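Local coordinates for RxLR effector protein 54 (Phytophthora infestans, PDB 5L7S), which binds the host autophagy protein ATG8CL through a C-terminal ATG8-interacting motif and stimulates autophagosome formation in the infected plant cell, at residues Q21-G29 and A64-L74. Residues are numbered along the deposited sequence; the frame is centred on the assembly and turned at random.
Sequences QIHPRELFG and AFSDLDIYYLL
Phe28 and Leu73 approach from opposite directions between two nearly parallel helices, 24-29 and 67-74. The axes of these short segments come within 11.9 Å and lie at 21°. Leu73 CD2 sits over one face of the Phe28 ring, a CH-pi contact 3.7 Å from CD2 to the ring centroid. Phe28 CG lies anti to its backbone N (chi1 -168°), which carries the ring across to the second helix. Leu74 adds its CD2 obliquely, 3.8 Å from Phe28 CE1. Trp49, on helix 44-60, meets Phe28 edge-to-face.

Near the N-terminal ends Phe65 packs against His23, Pro24 and Arg25. Pro24 CB rests over one face of its ring, 4.0 Å from the centroid, in a second CH-pi contact. Arg25 NH2 comes to the ring edge near its plane, 3.8 Å from Phe65 CE1, so this is not a cation-pi stack. The His23 and Phe65 rings meet obliquely, with planes 86° apart. The Arg25 chain bends at chi3, and its guanidinium stands roughly perpendicular to the Asp69 carboxylate. NH1 remains 4.1 Å from Asp69 OD1, too far for a salt bridge. Asp69 OD1 instead has its salt bridge with Arg130 NH1.

Both helix starts are fixed locally. Ser66 and Asp69 form a capping box: Asp69 N donates to Ser66 OG at 2.8 Å, and Ser66 N to Asp69 OD2 at 3.0 Å. His23 is the N-cap of its helix, and its N donates to Glu26 OE2. Pro24 O accepts a bond from Trp49 NE1.

The contact joins what are assigned as the first and second of five tandem WY-domains. With neither hydrogen bonds nor salt bridges between the segments, it rests on apolar and aromatic packing. Arg25 buries about as much surface as Phe28 or Leu73, but any pull from Asp69 is probably modest.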
loop_
_atom_site.group_PDB
_atom_site.type_symbol
_atom_site.label_atom_id
_atom_site.label_comp_id
_atom_site.label_asym_id
_atom_site.label_seq_id
_atom_site.Cartn_x
_atom_site.Cartn_y
_atom_site.Cartn_z
ATOM N N GLN A 21 -19.773 8.010 27.391
ATOM C CA GLN A 21 -19.838 6.984 26.345
ATOM C C GLN A 21 -19.535 7.558 24.955
ATOM O O GLN A 21 -20.153 7.174 23.954
ATOM C CB GLN A 21 -21.190 6.259 26.369
ATOM C CG GLN A 21 -21.561 5.693 27.730
ATOM C CD GLN A 21 -22.775 4.785 27.667
ATOM O OE1 GLN A 21 -23.729 5.051 26.933
ATOM N NE2 GLN A 21 -22.744 3.705 28.440
ATOM N N ILE A 22 -18.581 8.489 24.917
ATOM C CA ILE A 22 -18.120 9.093 23.669
ATOM C C ILE A 22 -17.287 8.066 22.898
ATOM O O ILE A 22 -16.473 7.353 23.490
ATOM C CB ILE A 22 -17.333 10.410 23.915
ATOM C CG1 ILE A 22 -17.122 11.163 22.596
ATOM C CG2 ILE A 22 -15.995 10.173 24.619
ATOM C CD1 ILE A 22 -16.517 12.540 22.771
ATOM N N HIS A 23 -17.520 7.974 21.588
ATOM C CA HIS A 23 -16.845 6.979 20.751
ATOM C C HIS A 23 -15.422 7.465 20.439
ATOM O O HIS A 23 -15.246 8.641 20.119
ATOM C CB HIS A 23 -17.634 6.740 19.461
ATOM C CG HIS A 23 -17.161 5.555 18.679
ATOM N ND1 HIS A 23 -16.324 5.669 17.592
ATOM C CD2 HIS A 23 -17.401 4.230 18.829
ATOM C CE1 HIS A 23 -16.069 4.469 17.104
ATOM N NE2 HIS A 23 -16.710 3.577 17.837
ATOM N N PRO A 24 -14.403 6.576 20.533
ATOM C CA PRO A 24 -13.021 7.065 20.372
ATOM C C PRO A 24 -12.697 7.759 19.034
ATOM O O PRO A 24 -11.859 8.659 19.021
ATOM C CB PRO A 24 -12.169 5.799 20.554
ATOM C CG PRO A 24 -13.035 4.863 21.320
ATOM C CD PRO A 24 -14.425 5.131 20.833
ATOM N N ARG A 25 -13.331 7.350 17.933
ATOM C CA ARG A 25 -13.191 8.083 16.664
ATOM C C ARG A 25 -13.643 9.542 16.796
ATOM O O ARG A 25 -12.958 10.443 16.297
ATOM C CB ARG A 25 -13.929 7.398 15.501
ATOM C CG ARG A 25 -13.616 8.039 14.145
ATOM C CD ARG A 25 -14.113 7.231 12.954
ATOM N NE ARG A 25 -13.188 6.155 12.576
ATOM C CZ ARG A 25 -13.277 4.869 12.937
ATOM N NH1 ARG A 25 -12.348 4.010 12.510
ATOM N NH2 ARG A 25 -14.267 4.417 13.717
ATOM N N GLU A 26 -14.774 9.767 17.473
ATOM C CA GLU A 26 -15.291 11.126 17.718
ATOM C C GLU A 26 -14.329 11.941 18.581
ATOM O O GLU A 26 -14.054 13.103 18.274
ATOM C CB GLU A 26 -16.662 11.100 18.405
ATOM C CG GLU A 26 -17.787 10.440 17.613
ATOM C CD GLU A 26 -19.056 10.210 18.435
ATOM O OE1 GLU A 26 -20.140 10.130 17.821
ATOM O OE2 GLU A 26 -18.987 10.096 19.683
ATOM N N LEU A 27 -13.825 11.332 19.654
ATOM C CA LEU A 27 -12.876 12.007 20.547
ATOM C C LEU A 27 -11.546 12.299 19.856
ATOM O O LEU A 27 -10.957 13.353 20.074
ATOM C CB LEU A 27 -12.631 11.194 21.829
ATOM C CG LEU A 27 -11.772 11.906 22.893
ATOM C CD1 LEU A 27 -12.484 13.136 23.442
ATOM C CD2 LEU A 27 -11.379 10.977 24.029
ATOM N N PHE A 28 -11.073 11.361 19.039
ATOM C CA PHE A 28 -9.845 11.555 18.256
ATOM C C PHE A 28 -9.924 12.837 17.410
ATOM O O PHE A 28 -8.972 13.625 17.374
ATOM C CB PHE A 28 -9.585 10.333 17.368
ATOM C CG PHE A 28 -8.221 10.307 16.746
ATOM C CD1 PHE A 28 -7.127 9.832 17.461
ATOM C CD2 PHE A 28 -8.029 10.742 15.436
ATOM C CE1 PHE A 28 -5.864 9.797 16.885
ATOM C CE2 PHE A 28 -6.769 10.713 14.856
ATOM C CZ PHE A 28 -5.686 10.241 15.581
ATOM N N GLY A 29 -11.074 13.040 16.765
ATOM C CA GLY A 29 -11.367 14.261 16.017
ATOM C C GLY A 29 -11.335 15.550 16.828
ATOM O O GLY A 29 -10.607 16.483 16.474
ATOM N N ALA A 64 -15.845 -3.414 19.002
ATOM C CA ALA A 64 -16.387 -2.053 19.201
ATOM C C ALA A 64 -15.432 -0.948 18.724
ATOM O O ALA A 64 -15.882 0.112 18.288
ATOM C CB ALA A 64 -16.760 -1.824 20.662
ATOM N N PHE A 65 -14.125 -1.197 18.842
ATOM C CA PHE A 65 -13.092 -0.351 18.236
ATOM C C PHE A 65 -11.814 -1.176 18.022
ATOM O O PHE A 65 -10.935 -1.236 18.890
ATOM C CB PHE A 65 -12.830 0.880 19.104
ATOM C CG PHE A 65 -12.065 1.968 18.402
ATOM C CD1 PHE A 65 -12.586 2.579 17.263
ATOM C CD2 PHE A 65 -10.837 2.402 18.887
ATOM C CE1 PHE A 65 -11.890 3.589 16.615
ATOM C CE2 PHE A 65 -10.140 3.416 18.245
ATOM C CZ PHE A 65 -10.666 4.009 17.106
ATOM N N SER A 66 -11.742 -1.822 16.857
ATOM C CA SER A 66 -10.744 -2.862 16.568
ATOM C C SER A 66 -9.308 -2.366 16.453
ATOM O O SER A 66 -9.045 -1.166 16.456
ATOM C CB SER A 66 -11.111 -3.598 15.271
ATOM O OG SER A 66 -10.838 -2.800 14.129
ATOM N N ASP A 67 -8.387 -3.325 16.363
ATOM C CA ASP A 67 -6.990 -3.047 16.031
ATOM C C ASP A 67 -6.892 -2.322 14.694
ATOM O O ASP A 67 -6.164 -1.334 14.576
ATOM C CB ASP A 67 -6.166 -4.346 15.967
ATOM C CG ASP A 67 -5.862 -4.926 17.341
ATOM O OD1 ASP A 67 -6.370 -4.411 18.354
ATOM O OD2 ASP A 67 -5.102 -5.910 17.416
ATOM N N LEU A 68 -7.634 -2.807 13.700
ATOM C CA LEU A 68 -7.618 -2.206 12.369
ATOM C C LEU A 68 -8.249 -0.810 12.346
ATOM O O LEU A 68 -7.700 0.095 11.704
ATOM C CB LEU A 68 -8.289 -3.126 11.344
ATOM C CG LEU A 68 -7.627 -4.493 11.121
ATOM C CD1 LEU A 68 -8.313 -5.209 9.967
ATOM C CD2 LEU A 68 -6.127 -4.383 10.864
ATOM N N ASP A 69 -9.372 -0.634 13.052
ATOM C CA ASP A 69 -9.954 0.702 13.278
ATOM C C ASP A 69 -8.877 1.657 13.787
ATOM O O ASP A 69 -8.716 2.763 13.255
ATOM C CB ASP A 69 -11.098 0.668 14.312
ATOM C CG ASP A 69 -12.372 0.005 13.794
ATOM O OD1 ASP A 69 -12.584 -0.071 12.565
ATOM O OD2 ASP A 69 -13.176 -0.439 14.644
ATOM N N ILE A 70 -8.135 1.213 14.803
ATOM C CA ILE A 70 -7.038 1.996 15.364
ATOM C C ILE A 70 -5.936 2.213 14.330
ATOM O O ILE A 70 -5.467 3.334 14.167
ATOM C CB ILE A 70 -6.446 1.347 16.639
ATOM C CG1 ILE A 70 -7.475 1.365 17.780
ATOM C CG2 ILE A 70 -5.179 2.073 17.091
ATOM C CD1 ILE A 70 -7.199 0.355 18.877
ATOM N N TYR A 71 -5.525 1.152 13.640
ATOM C CA TYR A 71 -4.414 1.243 12.686
ATOM C C TYR A 71 -4.718 2.203 11.541
ATOM O O TYR A 71 -3.911 3.079 11.227
ATOM C CB TYR A 71 -4.043 -0.133 12.122
ATOM C CG TYR A 71 -2.760 -0.143 11.305
ATOM C CD1 TYR A 71 -1.525 0.073 11.912
ATOM C CD2 TYR A 71 -2.780 -0.372 9.926
ATOM C CE1 TYR A 71 -0.346 0.065 11.173
ATOM C CE2 TYR A 71 -1.606 -0.382 9.177
ATOM C CZ TYR A 71 -0.391 -0.163 9.803
ATOM O OH TYR A 71 0.779 -0.175 9.069
ATOM N N TYR A 72 -5.884 2.048 10.931
ATOM C CA TYR A 72 -6.210 2.831 9.746
ATOM C C TYR A 72 -6.569 4.290 10.060
ATOM O O TYR A 72 -6.352 5.159 9.218
ATOM C CB TYR A 72 -7.272 2.116 8.900
ATOM C CG TYR A 72 -6.704 0.902 8.176
ATOM C CD1 TYR A 72 -5.710 1.053 7.211
ATOM C CD2 TYR A 72 -7.145 -0.397 8.462
ATOM C CE1 TYR A 72 -5.175 -0.040 6.547
ATOM C CE2 TYR A 72 -6.614 -1.498 7.798
ATOM C CZ TYR A 72 -5.627 -1.312 6.843
ATOM O OH TYR A 72 -5.083 -2.380 6.168
ATOM N N LEU A 73 -7.066 4.565 11.265
ATOM C CA LEU A 73 -7.257 5.953 11.723
ATOM C C LEU A 73 -5.922 6.692 11.855
ATOM O O LEU A 73 -5.785 7.836 11.413
ATOM C CB LEU A 73 -7.986 5.989 13.073
ATOM C CG LEU A 73 -8.273 7.365 13.698
ATOM C CD1 LEU A 73 -9.252 8.160 12.843
ATOM C CD2 LEU A 73 -8.799 7.205 15.119
ATOM N N LEU A 74 -4.955 6.032 12.483
ATOM C CA LEU A 74 -3.638 6.614 12.714
ATOM C C LEU A 74 -2.802 6.669 11.440
ATOM O O LEU A 74 -1.955 7.558 11.296
ATOM C CB LEU A 74 -2.886 5.821 13.781
ATOM C CG LEU A 74 -3.520 5.770 15.170
ATOM C CD1 LEU A 74 -2.850 4.693 16.002
ATOM C CD2 LEU A 74 -3.424 7.118 15.864
#